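Dermonecrotic toxin (Pasteurella multocida, PDB 2EBF) is a potent mitogenic, osteolytic toxin that induces bone resorption and is associated with severe atrophic rhinitis in pigs, represented here by its C-terminal region. Local coordinates at residues I68-S71 and Y72-I75; R362-K365 and C366-Y370. All blocks are in the same frame, centred on the assembly; numbering follows the deposited sequence.

Interaction 1: I68-S71 and Y72-I75; sequences IGES and YKRI
Glu70 holds two cationic side chains at once, with a water bridging it to one of them. The site is the first turn of helix 70-84, in the membrane localization domain, with Gly69 in the N-cap position. Glu70 has CG opposite its backbone N (chi1 -176°) and then bends at chi2, which turns the carboxylate forward, toward the next turn, and divides its oxygens between the residues three and four positions on. OE1 lies 3.2 Å from Arg74 NH1, but well out of the guanidinium plane, with the two flat groups 60° apart. No N-H points at it, and the attraction is one of charge alone. Glu70 CG meanwhile rests over one face of the guanidinium near its rim. OE2 forms a long salt bridge, 3.9 Å to Lys73 NZ, and a water closes the gap by donating to OE2 and accepting from Lys73 NZ. An acidic residue suits this first turn, where its negative charge would face the positive end of the helix dipole.

The backbone begins its i to i+4 pattern here: Gly69 O accepts the first helical bond, from Lys73 N at 3.0 Å, followed by Arg74 N to Glu70 O and Ile75 N to Ser71 O. Toward the protein interior the chemistry turns apolar, since Ile75 packs on Leu98 and Leu101 of helix 88-108, while Tyr72 is buried against Ala61 and Arg114 of nearby loops. Ile68, just ahead of the helix, reaches this tyrosine with both branches. Its CG2 comes within 3.6 Å of Tyr72 CD1 as CG1 lies 3.7 Å from Tyr72 CE1.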
loop_
_atom_site.group_PDB
_atom_site.type_symbol
_atom_site.label_atom_id
_atom_site.label_comp_id
_atom_site.label_asym_id
_atom_site.label_seq_id
_atom_site.Cartn_x
_atom_site.Cartn_y
_atom_site.Cartn_z
ATOM N N ILE A 68 9.480 -40.788 -6.391
ATOM C CA ILE A 68 9.187 -39.367 -6.225
ATOM C C ILE A 68 7.721 -39.151 -5.831
ATOM O O ILE A 68 6.806 -39.391 -6.627
ATOM C CB ILE A 68 9.578 -38.551 -7.498
ATOM C CG1 ILE A 68 11.096 -38.630 -7.723
ATOM C CG2 ILE A 68 9.083 -37.092 -7.406
ATOM C CD1 ILE A 68 11.603 -37.937 -8.984
ATOM N N GLY A 69 7.520 -38.706 -4.590
ATOM C CA GLY A 69 6.190 -38.379 -4.069
ATOM C C GLY A 69 5.673 -37.040 -4.570
ATOM O O GLY A 69 6.365 -36.332 -5.302
ATOM N N GLU A 70 4.454 -36.693 -4.170
ATOM C CA GLU A 70 3.791 -35.482 -4.650
ATOM C C GLU A 70 4.484 -34.192 -4.184
ATOM O O GLU A 70 4.609 -33.234 -4.954
ATOM C CB GLU A 70 2.318 -35.490 -4.229
ATOM C CG GLU A 70 1.479 -34.316 -4.746
ATOM C CD GLU A 70 1.471 -34.178 -6.269
ATOM O OE1 GLU A 70 1.523 -33.024 -6.754
ATOM O OE2 GLU A 70 1.406 -35.210 -6.976
ATOM N N SER A 71 4.925 -34.177 -2.929
ATOM C CA SER A 71 5.618 -33.017 -2.357
ATOM C C SER A 71 6.898 -32.715 -3.127
ATOM O O SER A 71 7.150 -31.571 -3.506
ATOM C CB SER A 71 5.934 -33.259 -0.884
ATOM O OG SER A 71 4.748 -33.223 -0.113
ATOM N N TYR A 72 7.686 -33.757 -3.365
ATOM C CA TYR A 72 8.951 -33.647 -4.088
ATOM C C TYR A 72 8.728 -33.227 -5.542
ATOM O O TYR A 72 9.435 -32.355 -6.055
ATOM C CB TYR A 72 9.712 -34.973 -3.989
ATOM C CG TYR A 72 11.101 -35.015 -4.617
ATOM C CD1 TYR A 72 11.660 -36.231 -5.009
ATOM C CD2 TYR A 72 11.845 -33.852 -4.824
ATOM C CE1 TYR A 72 12.941 -36.290 -5.581
ATOM C CE2 TYR A 72 13.117 -33.901 -5.389
ATOM C CZ TYR A 72 13.659 -35.115 -5.765
ATOM O OH TYR A 72 14.910 -35.150 -6.334
ATOM N N LYS A 73 7.735 -33.830 -6.196
ATOM C CA LYS A 73 7.370 -33.437 -7.555
ATOM C C LYS A 73 7.064 -31.941 -7.661
ATOM O O LYS A 73 7.534 -31.280 -8.578
ATOM C CB LYS A 73 6.196 -34.273 -8.072
ATOM C CG LYS A 73 5.457 -33.637 -9.247
ATOM C CD LYS A 73 4.775 -34.644 -10.172
ATOM C CE LYS A 73 3.740 -35.491 -9.455
ATOM N NZ LYS A 73 4.333 -36.788 -8.996
ATOM N N ARG A 74 6.291 -31.411 -6.715
ATOM C CA ARG A 74 5.942 -29.990 -6.724
ATOM C C ARG A 74 7.141 -29.088 -6.442
ATOM O O ARG A 74 7.212 -27.976 -6.947
ATOM C CB ARG A 74 4.814 -29.698 -5.740
ATOM C CG ARG A 74 3.446 -30.125 -6.262
ATOM C CD ARG A 74 2.345 -29.611 -5.368
ATOM N NE ARG A 74 2.405 -30.263 -4.066
ATOM C CZ ARG A 74 1.469 -31.069 -3.578
ATOM N NH1 ARG A 74 0.358 -31.320 -4.274
ATOM N NH2 ARG A 74 1.645 -31.614 -2.377
ATOM N N ILE A 75 8.078 -29.578 -5.642
ATOM C CA ILE A 75 9.332 -28.862 -5.398
ATOM C C ILE A 75 10.167 -28.756 -6.691
ATOM O O ILE A 75 10.639 -27.669 -7.047
ATOM C CB ILE A 75 10.097 -29.494 -4.198
ATOM C CG1 ILE A 75 9.473 -28.987 -2.880
ATOM C CG2 ILE A 75 11.596 -29.202 -4.260
ATOM C CD1 ILE A 75 9.816 -29.812 -1.646
HETATM O O HOH W 1 2.343 -37.492 -7.235
#

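Interaction 2: R362-K365 and C366-Y370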
loop_
_atom_site.group_PDB
_atom_site.type_symbol
_atom_site.label_atom_id
_atom_site.label_comp_id
_atom_site.label_asym_id
_atom_site.label_seq_id
_atom_site.Cartn_x
_atom_site.Cartn_y
_atom_site.Cartn_z
ATOM N N ARG A 362 -25.544 27.911 10.988
ATOM C CA ARG A 362 -24.606 26.795 10.884
ATOM C C ARG A 362 -24.918 25.868 9.714
ATOM O O ARG A 362 -24.020 25.485 8.970
ATOM C CB ARG A 362 -24.556 26.011 12.186
ATOM C CG ARG A 362 -23.576 26.597 13.191
ATOM C CD ARG A 362 -23.684 25.916 14.525
ATOM N NE ARG A 362 -24.566 26.635 15.431
ATOM C CZ ARG A 362 -25.110 26.110 16.524
ATOM N NH1 ARG A 362 -24.879 24.849 16.852
ATOM N NH2 ARG A 362 -25.908 26.846 17.284
ATOM N N ILE A 363 -26.189 25.513 9.547
ATOM C CA ILE A 363 -26.593 24.632 8.452
ATOM C C ILE A 363 -26.351 25.292 7.097
ATOM O O ILE A 363 -25.893 24.628 6.150
ATOM C CB ILE A 363 -28.077 24.205 8.564
ATOM C CG1 ILE A 363 -28.309 23.434 9.873
ATOM C CG2 ILE A 363 -28.492 23.395 7.327
ATOM C CD1 ILE A 363 -29.793 23.167 10.204
ATOM N N GLU A 364 -26.665 26.588 7.015
ATOM C CA GLU A 364 -26.412 27.388 5.816
ATOM C C GLU A 364 -24.931 27.456 5.480
ATOM O O GLU A 364 -24.559 27.310 4.319
ATOM C CB GLU A 364 -26.972 28.805 5.970
ATOM C CG GLU A 364 -28.479 28.881 5.796
ATOM C CD GLU A 364 -29.101 30.139 6.399
ATOM O OE1 GLU A 364 -28.360 31.080 6.767
ATOM O OE2 GLU A 364 -30.346 30.180 6.508
ATOM N N LYS A 365 -24.099 27.674 6.496
ATOM C CA LYS A 365 -22.652 27.741 6.305
ATOM C C LYS A 365 -22.070 26.395 5.884
ATOM O O LYS A 365 -21.223 26.354 5.000
ATOM C CB LYS A 365 -21.944 28.278 7.551
ATOM C CG LYS A 365 -20.504 28.763 7.279
ATOM C CD LYS A 365 -20.122 29.880 8.234
ATOM C CE LYS A 365 -18.905 30.654 7.746
ATOM N NZ LYS A 365 -19.254 31.720 6.744
ATOM N N CYS A 366 -22.525 25.302 6.505
ATOM C CA CYS A 366 -22.043 23.952 6.154
ATOM C C CYS A 366 -22.417 23.575 4.721
ATOM O O CYS A 366 -21.588 23.044 3.962
ATOM C CB CYS A 366 -22.580 22.892 7.134
ATOM S SG CYS A 366 -21.839 22.976 8.801
ATOM N N MET A 367 -23.661 23.853 4.357
ATOM C CA MET A 367 -24.154 23.512 3.031
ATOM C C MET A 367 -23.602 24.448 1.950
ATOM O O MET A 367 -23.073 23.980 0.939
ATOM C CB MET A 367 -25.693 23.448 3.006
ATOM C CG MET A 367 -26.304 22.225 3.732
ATOM S SD MET A 367 -25.773 20.582 3.144
ATOM C CE MET A 367 -24.377 20.244 4.221
ATOM N N ASN A 368 -23.688 25.756 2.175
ATOM C CA ASN A 368 -23.382 26.727 1.118
ATOM C C ASN A 368 -21.915 27.131 0.994
ATOM O O ASN A 368 -21.449 27.413 -0.114
ATOM C CB ASN A 368 -24.272 27.968 1.248
ATOM C CG ASN A 368 -25.754 27.633 1.195
ATOM O OD1 ASN A 368 -26.568 28.261 1.878
ATOM N ND2 ASN A 368 -26.116 26.653 0.380
ATOM N N THR A 369 -21.193 27.146 2.111
ATOM C CA THR A 369 -19.770 27.514 2.110
ATOM C C THR A 369 -18.849 26.286 2.155
ATOM O O THR A 369 -17.994 26.113 1.278
ATOM C CB THR A 369 -19.439 28.487 3.272
ATOM O OG1 THR A 369 -20.181 29.698 3.103
ATOM C CG2 THR A 369 -17.958 28.828 3.310
ATOM N N TYR A 370 -19.018 25.438 3.169
ATOM C CA TYR A 370 -18.139 24.277 3.331
ATOM C C TYR A 370 -18.480 23.145 2.367
ATOM O O TYR A 370 -17.625 22.306 2.063
ATOM C CB TYR A 370 -18.169 23.751 4.761
ATOM C CG TYR A 370 -17.928 24.776 5.846
ATOM C CD1 TYR A 370 -17.109 25.888 5.631
ATOM C CD2 TYR A 370 -18.502 24.614 7.105
ATOM C CE1 TYR A 370 -16.883 26.825 6.645
ATOM C CE2 TYR A 370 -18.281 25.541 8.126
ATOM C CZ TYR A 370 -17.470 26.642 7.886
ATOM O OH TYR A 370 -17.253 27.553 8.891
#
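Lys365 sets CG over one face of the ring of Tyr370, five residues further along helix 359-370, and its CD and CE run on alongside the hydroxyl. With CG opposite the lysine's backbone N (chi1 -163°), that carbon stands 4.2 Å from the ring centroid and 27° off the normal, in a CH-pi contact. Extended chi2 and chi3 then carry CD and CE toward Tyr370 OH, which CE passes at 3.7 Å, before the chain bends at chi4. A long methylene chain suits this place because CG can sit on the ring while the ammonium end continues past it. Tyr370 leans back to meet it, with CG opposite its own carbonyl carbon (chi1 -51°). Its hydroxyl is hydrogen-bonded to Tyr350 OH, and its ring meets Tyr345 edge-to-face, which together would limit rotation of the ring.

On the buried side, Met367, bent at chi2 and chi3, packs its side chain on Phe392 of helix 389-394, as does branched Ile363, which also touches Trp537. Arg362 sends its guanidinium away to Met357 O and Phe354; at the surface, Asn368 OD1 accepts from Asn395 ND2.

Lys365 O accepts two backbone bonds, each 3.0 Å long: Tyr370 N approaches nearly along the C=O direction, while Thr369 N sits above the carbonyl plane. The i to i+5 bond from Tyr370 N defines a pi-type turn; here the same carbonyl also keeps an i to i+4 bond, and the turn widens the helix at 366-370 in the C2 domain of Pasteurella multocida toxin.

In the fold
Interactions 1 and 2 lie on opposite sides of the chain's centre, their own centres about 68 Å apart, and do not touch. Each is a local contact within one helix and mixes buried with exposed residues. At 68-75, in the membrane localization domain, a helix begins, and its exposed side is held by charges and a water. At 362-370, in the toxin's own C2 domain, a helix widens to a pi-type turn, and a lysine serves through its methylenes instead of a salt bridge. The inward faces also differ: in the first, Ile75 meets leucines of helix 88-108 and Tyr72 packs on loops, whereas the second meets aromatic residues of a helix and a strand.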